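Local coordinates for protein glucosamine-6-phosphate deaminase (Thermotoga maritima, PDB 1J5X) that is a member of the SIS-domain family, with a chain that folds into two parallel beta-sheets accompanied by numerous helices, at residues E32-V35 with L36-K40; M166-L169 with S170-L174; E19-D22 with Q23-L27. All coordinates share one frame; numbering follows the deposited sequence.

Overall arrangement
From the N terminus the chain first meets contact 3, at the end of helix 15-25, then contact 1, where helix 27-35 gives way to a loop, and much later contact 2, in helix 162-179. Each joins residues only a turn or so apart, so none closes a long loop; the three follow in series without nesting or crossing. Packing in space relates them. Helix 162-179 touches both earlier sites: M166 of contact 2 meets D22 and L27 of contact 3, L169 also meets L27, and S170 and F173 meet V35 of contact 1. Contacts 1 and 3 do not touch, with nearest atoms about 5 Å apart. Contact 2 thus links the two N-terminal helices to a SIS-domain helix.

Contact 1 of 3, residues E32-V35 with L36-K40; sequences ENFV and LNLEK
V35 O accepts the backbone N-H of L38 at 2.9 Å, closing the type I beta turn V35-L38 with which helix 27-35 runs into the following loop; a second type I turn, N37-K40, comes straight after. Asparagine suits the place where they overlap, because its short amide can fold back on the helix end. Chi1 of N37, -68°, keeps CG beside its own backbone N and anti to the carbonyl carbon, and from there ND2 donates to N33 O at 3.0 Å. The N-H points almost straight at the oxygen (166°), which lies in the N37 amide plane, although ND2 itself stands above the plane of the N33 carbonyl. Alongside, N37 N donates to F34 O at 3.2 Å, so side chain and backbone of one residue serve two successive carbonyls of the last helical turn. On the apolar side, L38 lays CD1 over one face of the F34 ring in a CH-pi contact, 3.7 Å from both CE2 and CZ of F34. The phenyl, a broad flat surface, also meets the rings of F30 and F151. Facing helix 162-179, V35 sits buried against S170 and F173. L36, which also touches F31 and F173, runs back along E32, a glutamate whose OE2 is salt-bridged to K28; L36 CD1 comes 4.2 Å from the aliphatic E32 CG.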
loop_
_atom_site.group_PDB
_atom_site.type_symbol
_atom_site.label_atom_id
_atom_site.label_comp_id
_atom_site.label_asym_id
_atom_site.label_seq_id
_atom_site.Cartn_x
_atom_site.Cartn_y
_atom_site.Cartn_z
ATOM N N GLU A 32 12.277 -15.394 1.010
ATOM C CA GLU A 32 13.326 -16.272 1.524
ATOM C C GLU A 32 14.712 -15.793 1.256
ATOM O O GLU A 32 15.609 -15.983 2.059
ATOM C CB GLU A 32 13.145 -17.690 0.973
ATOM C CG GLU A 32 11.786 -18.306 1.340
ATOM C CD GLU A 32 11.590 -19.715 0.790
ATOM O OE1 GLU A 32 12.309 -20.085 -0.173
ATOM O OE2 GLU A 32 10.716 -20.453 1.300
ATOM N N ASN A 33 14.912 -15.142 0.117
ATOM C CA ASN A 33 16.258 -14.690 -0.148
ATOM C C ASN A 33 16.643 -13.342 0.423
ATOM O O ASN A 33 17.811 -13.111 0.742
ATOM C CB ASN A 33 16.497 -14.754 -1.648
ATOM C CG ASN A 33 16.600 -16.166 -2.119
ATOM O OD1 ASN A 33 17.817 -16.699 -2.084
ATOM N ND2 ASN A 33 15.601 -16.806 -2.466
ATOM N N PHE A 34 15.677 -12.443 0.563
ATOM C CA PHE A 34 15.987 -11.127 1.070
ATOM C C PHE A 34 15.379 -10.872 2.479
ATOM O O PHE A 34 16.067 -10.444 3.380
ATOM C CB PHE A 34 15.424 -10.036 0.113
ATOM C CG PHE A 34 15.644 -8.635 0.598
ATOM C CD1 PHE A 34 16.899 -8.019 0.448
ATOM C CD2 PHE A 34 14.599 -7.898 1.146
ATOM C CE1 PHE A 34 17.100 -6.682 0.833
ATOM C CE2 PHE A 34 14.771 -6.579 1.529
ATOM C CZ PHE A 34 16.019 -5.950 1.379
ATOM N N VAL A 35 14.085 -11.115 2.628
ATOM C CA VAL A 35 13.448 -10.791 3.930
ATOM C C VAL A 35 14.038 -11.599 5.109
ATOM O O VAL A 35 14.489 -11.023 6.112
ATOM C CB VAL A 35 11.910 -10.948 3.833
ATOM C CG1 VAL A 35 11.277 -10.521 5.186
ATOM C CG2 VAL A 35 11.348 -9.968 2.786
ATOM N N LEU A 36 14.022 -12.914 4.978
ATOM C CA LEU A 36 14.562 -13.779 6.011
ATOM C C LEU A 36 16.009 -13.530 6.338
ATOM O O LEU A 36 16.476 -14.037 7.327
ATOM C CB LEU A 36 14.448 -15.226 5.598
ATOM C CG LEU A 36 13.023 -15.701 5.553
ATOM C CD1 LEU A 36 13.064 -17.191 5.226
ATOM C CD2 LEU A 36 12.346 -15.442 6.946
ATOM N N ASN A 37 16.739 -12.770 5.520
ATOM C CA ASN A 37 18.161 -12.542 5.832
ATOM C C ASN A 37 18.417 -11.144 6.371
ATOM O O ASN A 37 19.543 -10.788 6.750
ATOM C CB ASN A 37 19.047 -12.836 4.592
ATOM C CG ASN A 37 19.073 -14.332 4.229
ATOM O OD1 ASN A 37 19.403 -15.174 5.221
ATOM N ND2 ASN A 37 18.788 -14.731 3.079
ATOM N N LEU A 38 17.346 -10.362 6.430
ATOM C CA LEU A 38 17.398 -8.984 6.883
ATOM C C LEU A 38 17.982 -8.777 8.294
ATOM O O LEU A 38 18.664 -7.783 8.533
ATOM C CB LEU A 38 15.985 -8.397 6.778
ATOM C CG LEU A 38 15.517 -7.025 6.260
ATOM C CD1 LEU A 38 16.176 -6.617 4.970
ATOM C CD2 LEU A 38 14.003 -7.102 6.069
ATOM N N GLU A 39 17.748 -9.673 9.246
ATOM C CA GLU A 39 18.317 -9.382 10.556
ATOM C C GLU A 39 19.841 -9.506 10.646
ATOM O O GLU A 39 20.453 -8.886 11.519
ATOM C CB GLU A 39 17.659 -10.205 11.652
ATOM C CG GLU A 39 17.734 -11.673 11.452
ATOM C CD GLU A 39 16.910 -12.390 12.499
ATOM O OE1 GLU A 39 16.413 -13.496 12.201
ATOM O OE2 GLU A 39 16.786 -11.835 13.616
ATOM N N LYS A 40 20.452 -10.277 9.747
ATOM C CA LYS A 40 21.918 -10.427 9.741
ATOM C C LYS A 40 22.647 -9.318 8.923
ATOM O O LYS A 40 22.164 -8.177 8.740
ATOM C CB LYS A 40 22.317 -11.792 9.160
ATOM C CG LYS A 40 21.526 -12.997 9.654
ATOM C CD LYS A 40 22.182 -14.315 9.171
ATOM C CE LYS A 40 22.406 -14.341 7.642
ATOM N NZ LYS A 40 23.260 -15.501 7.192
#

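Contact 2 of 3, residues M166-L169 with S170-L174; sequences MILL and SLMFL
M166 O is gripped twice by S170: OG donates to it at 2.7 Å and the backbone N at 3.0 Å, the two donors reaching it from opposite faces of its carbonyl plane. This is the familiar serine-to-i-4 carbonyl bond inside an alpha-helix, here in a buried part of helix 162-179 of the SIS domain. Serine fits because its hydroxyl, set beside its own backbone N (chi1 -52°), can donate its hydrogen bond to the preceding turn, so that it is satisfied within its own helix while F30, V35 and F151 pack on S170. The neighbouring amides are satisfied in the ordinary helical way, L171 N by I167 O, M172 N by L168 O and F173 N by L169 O, so these amides and carbonyls are paired within the helix and apolar side chains can cover them. I167 and L171 run side by side in the same direction, with I167 CG2 3.9 Å from L171 CD1. L168 and M172 instead slant across one another. M172, like M166, is selenomethionine; its long flexible chain bends at chi3 (78°), and its side chain touches Y73 and F186. The leucine branch point meets the heavy atom directly, L168 CG lying 3.9 Å from M172 SE.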
loop_
_atom_site.group_PDB
_atom_site.type_symbol
_atom_site.label_atom_id
_atom_site.label_comp_id
_atom_site.label_asym_id
_atom_site.label_seq_id
_atom_site.Cartn_x
_atom_site.Cartn_y
_atom_site.Cartn_z
HETATM N N MSE A 166 6.014 -5.973 -1.537
HETATM C CA MSE A 166 7.281 -6.461 -1.061
HETATM C C MSE A 166 8.042 -5.548 -0.115
HETATM O O MSE A 166 8.690 -6.013 0.826
HETATM C CB MSE A 166 8.171 -6.915 -2.296
HETATM C CG MSE A 166 7.443 -7.976 -3.051
HETATM SE SE MSE A 166 8.539 -8.306 -4.756
HETATM C CE MSE A 166 7.636 -9.928 -5.284
ATOM N N ILE A 167 7.976 -4.229 -0.312
ATOM C CA ILE A 167 8.700 -3.362 0.601
ATOM C C ILE A 167 7.884 -3.381 1.938
ATOM O O ILE A 167 8.472 -3.437 3.018
ATOM C CB ILE A 167 8.789 -1.906 0.053
ATOM C CG1 ILE A 167 9.802 -1.892 -1.154
ATOM C CG2 ILE A 167 9.322 -0.936 1.161
ATOM C CD1 ILE A 167 9.703 -0.626 -1.969
ATOM N N LEU A 168 6.574 -3.377 1.826
ATOM C CA LEU A 168 5.723 -3.382 3.061
ATOM C C LEU A 168 6.021 -4.664 3.885
ATOM O O LEU A 168 6.284 -4.586 5.103
ATOM C CB LEU A 168 4.254 -3.267 2.666
ATOM C CG LEU A 168 3.275 -3.239 3.861
ATOM C CD1 LEU A 168 3.696 -2.134 4.853
ATOM C CD2 LEU A 168 1.850 -3.062 3.378
ATOM N N LEU A 169 6.016 -5.789 3.208
ATOM C CA LEU A 169 6.331 -7.051 3.875
ATOM C C LEU A 169 7.671 -6.948 4.560
ATOM O O LEU A 169 7.849 -7.337 5.740
ATOM C CB LEU A 169 6.383 -8.159 2.857
ATOM C CG LEU A 169 7.096 -9.440 3.294
ATOM C CD1 LEU A 169 6.280 -10.063 4.460
ATOM C CD2 LEU A 169 7.094 -10.423 2.134
ATOM N N SER A 170 8.668 -6.437 3.841
ATOM C CA SER A 170 9.991 -6.346 4.446
ATOM C C SER A 170 10.075 -5.471 5.700
ATOM O O SER A 170 10.741 -5.848 6.689
ATOM C CB SER A 170 11.043 -5.794 3.417
ATOM O OG SER A 170 10.998 -6.553 2.217
ATOM N N LEU A 171 9.431 -4.308 5.676
ATOM C CA LEU A 171 9.515 -3.400 6.797
ATOM C C LEU A 171 8.630 -3.923 7.938
ATOM O O LEU A 171 9.005 -3.702 9.049
ATOM C CB LEU A 171 9.103 -1.962 6.404
ATOM C CG LEU A 171 9.965 -1.352 5.283
ATOM C CD1 LEU A 171 9.494 0.087 4.972
ATOM C CD2 LEU A 171 11.393 -1.399 5.692
HETATM N N MSE A 172 7.498 -4.575 7.650
HETATM C CA MSE A 172 6.678 -5.112 8.779
HETATM C C MSE A 172 7.531 -6.178 9.475
HETATM O O MSE A 172 7.657 -6.230 10.710
HETATM C CB MSE A 172 5.413 -5.725 8.239
HETATM C CG MSE A 172 4.481 -4.668 7.719
HETATM SE SE MSE A 172 2.833 -5.456 7.022
HETATM C CE MSE A 172 1.905 -5.808 8.716
ATOM N N PHE A 173 8.114 -7.063 8.673
ATOM C CA PHE A 173 8.968 -8.136 9.226
ATOM C C PHE A 173 10.119 -7.565 10.036
ATOM O O PHE A 173 10.421 -8.019 11.164
ATOM C CB PHE A 173 9.420 -9.047 8.047
ATOM C CG PHE A 173 10.279 -10.231 8.450
ATOM C CD1 PHE A 173 11.628 -10.070 8.700
ATOM C CD2 PHE A 173 9.729 -11.488 8.539
ATOM C CE1 PHE A 173 12.447 -11.154 9.031
ATOM C CE2 PHE A 173 10.562 -12.611 8.876
ATOM C CZ PHE A 173 11.897 -12.422 9.114
ATOM N N LEU A 174 10.780 -6.560 9.497
ATOM C CA LEU A 174 11.874 -5.889 10.209
ATOM C C LEU A 174 11.419 -5.279 11.572
ATOM O O LEU A 174 12.131 -5.339 12.614
ATOM C CB LEU A 174 12.431 -4.773 9.313
ATOM C CG LEU A 174 13.592 -3.916 9.834
ATOM C CD1 LEU A 174 14.269 -3.127 8.748
ATOM C CD2 LEU A 174 13.048 -2.934 10.754
#

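Contact 3 of 3, residues E19-D22 with Q23-L27; sequences EITD and QKNEL
D22 and E26 lie side by side and point the same way, their carboxylates stacked with planes only 10° apart at the kinked end of helix 15-25, where E26 takes the N-cap position of the next helix. D22 OD1 and E26 OE2 are 3.3 Å apart, a close approach of like charges probably eased by lysine: D22 OD2 is salt-bridged to K18 and K162, and K162 also makes a long, weak ion pair with E26. Q23 crosses I20 differently. With CG beside its backbone N (chi1 -79°) and the chain then extended, NE2 donates to I20 O at 2.8 Å, nearly dead straight (177°), along a lone pair in the carbonyl plane; Q23 N reaches the same oxygen from above that plane. Glutamine suits this buried site because one amide both accepts and donates: OE1 is hydrogen-bonded to S165 OG, while NE2 also bonds Q316 OE1. The kink shows in the backbone, since Q23 N and K24 N bond three residues back, to I20 O and T21 O; T21 O also accepts from N25 N. T21 and N25 run alongside each other, the threonine methyl CG2 3.3 Å from N25 ND2. A water ties this side to the carboxylates, donating to D22 OD1 at 2.7 Å and accepting from N25 ND2 at 3.0 Å.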
loop_
_atom_site.group_PDB
_atom_site.type_symbol
_atom_site.label_atom_id
_atom_site.label_comp_id
_atom_site.label_asym_id
_atom_site.label_seq_id
_atom_site.Cartn_x
_atom_site.Cartn_y
_atom_site.Cartn_z
ATOM N N GLU A 19 3.920 -8.008 -13.419
ATOM C CA GLU A 19 4.373 -7.606 -12.104
ATOM C C GLU A 19 3.257 -7.812 -11.033
ATOM O O GLU A 19 3.549 -8.130 -9.909
ATOM C CB GLU A 19 4.868 -6.161 -12.220
ATOM C CG GLU A 19 6.141 -6.204 -13.129
ATOM C CD GLU A 19 6.802 -4.862 -13.455
ATOM O OE1 GLU A 19 6.165 -3.824 -13.297
ATOM O OE2 GLU A 19 7.955 -4.889 -13.885
ATOM N N ILE A 20 1.999 -7.649 -11.357
ATOM C CA ILE A 20 0.945 -7.961 -10.344
ATOM C C ILE A 20 1.062 -9.479 -10.029
ATOM O O ILE A 20 1.105 -9.938 -8.857
ATOM C CB ILE A 20 -0.457 -7.671 -10.910
ATOM C CG1 ILE A 20 -0.581 -6.175 -11.186
ATOM C CG2 ILE A 20 -1.548 -8.161 -9.951
ATOM C CD1 ILE A 20 -1.978 -5.814 -11.706
ATOM N N THR A 21 1.130 -10.264 -11.100
ATOM C CA THR A 21 1.218 -11.723 -10.973
ATOM C C THR A 21 2.454 -12.195 -10.224
ATOM O O THR A 21 2.444 -13.269 -9.617
ATOM C CB THR A 21 1.140 -12.385 -12.383
ATOM O OG1 THR A 21 -0.076 -11.959 -12.972
ATOM C CG2 THR A 21 1.081 -13.934 -12.257
ATOM N N ASP A 22 3.496 -11.368 -10.207
ATOM C CA ASP A 22 4.702 -11.728 -9.500
ATOM C C ASP A 22 4.439 -11.843 -7.968
ATOM O O ASP A 22 5.260 -12.404 -7.266
ATOM C CB ASP A 22 5.814 -10.707 -9.695
ATOM C CG ASP A 22 6.529 -10.845 -11.058
ATOM O OD1 ASP A 22 6.380 -11.935 -11.683
ATOM O OD2 ASP A 22 7.252 -9.875 -11.452
ATOM N N GLN A 23 3.337 -11.282 -7.495
ATOM C CA GLN A 23 3.047 -11.372 -6.065
ATOM C C GLN A 23 2.636 -12.819 -5.788
ATOM O O GLN A 23 2.593 -13.270 -4.644
ATOM C CB GLN A 23 1.952 -10.375 -5.688
ATOM C CG GLN A 23 2.558 -8.973 -5.567
ATOM C CD GLN A 23 1.569 -7.875 -5.872
ATOM O OE1 GLN A 23 1.486 -6.930 -4.969
ATOM N NE2 GLN A 23 0.890 -7.869 -6.932
ATOM N N LYS A 24 2.288 -13.529 -6.852
ATOM C CA LYS A 24 1.962 -14.936 -6.706
ATOM C C LYS A 24 3.180 -15.760 -7.039
ATOM O O LYS A 24 3.519 -16.702 -6.326
ATOM C CB LYS A 24 0.838 -15.339 -7.643
ATOM C CG LYS A 24 0.884 -16.848 -7.981
ATOM C CD LYS A 24 -0.442 -17.299 -8.526
ATOM C CE LYS A 24 -0.481 -17.245 -10.019
ATOM N NZ LYS A 24 -1.668 -18.034 -10.540
ATOM N N ASN A 25 3.868 -15.423 -8.135
ATOM C CA ASN A 25 5.007 -16.239 -8.540
ATOM C C ASN A 25 6.375 -16.040 -7.936
ATOM O O ASN A 25 7.183 -16.964 -7.912
ATOM C CB ASN A 25 5.176 -16.164 -10.079
ATOM C CG ASN A 25 3.971 -16.725 -10.815
ATOM O OD1 ASN A 25 3.427 -17.765 -10.420
ATOM N ND2 ASN A 25 3.554 -16.060 -11.891
ATOM N N GLU A 26 6.665 -14.847 -7.454
ATOM C CA GLU A 26 8.004 -14.589 -6.975
ATOM C C GLU A 26 8.134 -14.165 -5.518
ATOM O O GLU A 26 9.231 -13.961 -5.017
ATOM C CB GLU A 26 8.615 -13.497 -7.866
ATOM C CG GLU A 26 8.329 -13.763 -9.371
ATOM C CD GLU A 26 9.164 -12.890 -10.338
ATOM O OE1 GLU A 26 9.604 -11.780 -9.937
ATOM O OE2 GLU A 26 9.369 -13.304 -11.521
ATOM N N LEU A 27 7.011 -14.028 -4.854
ATOM C CA LEU A 27 7.037 -13.535 -3.476
ATOM C C LEU A 27 7.800 -14.428 -2.511
ATOM O O LEU A 27 8.575 -13.943 -1.708
ATOM C CB LEU A 27 5.593 -13.328 -2.991
ATOM C CG LEU A 27 5.425 -12.611 -1.642
ATOM C CD1 LEU A 27 5.981 -11.128 -1.760
ATOM C CD2 LEU A 27 3.920 -12.624 -1.309
HETATM O O HOH W 1 4.511 -13.431 -13.021
#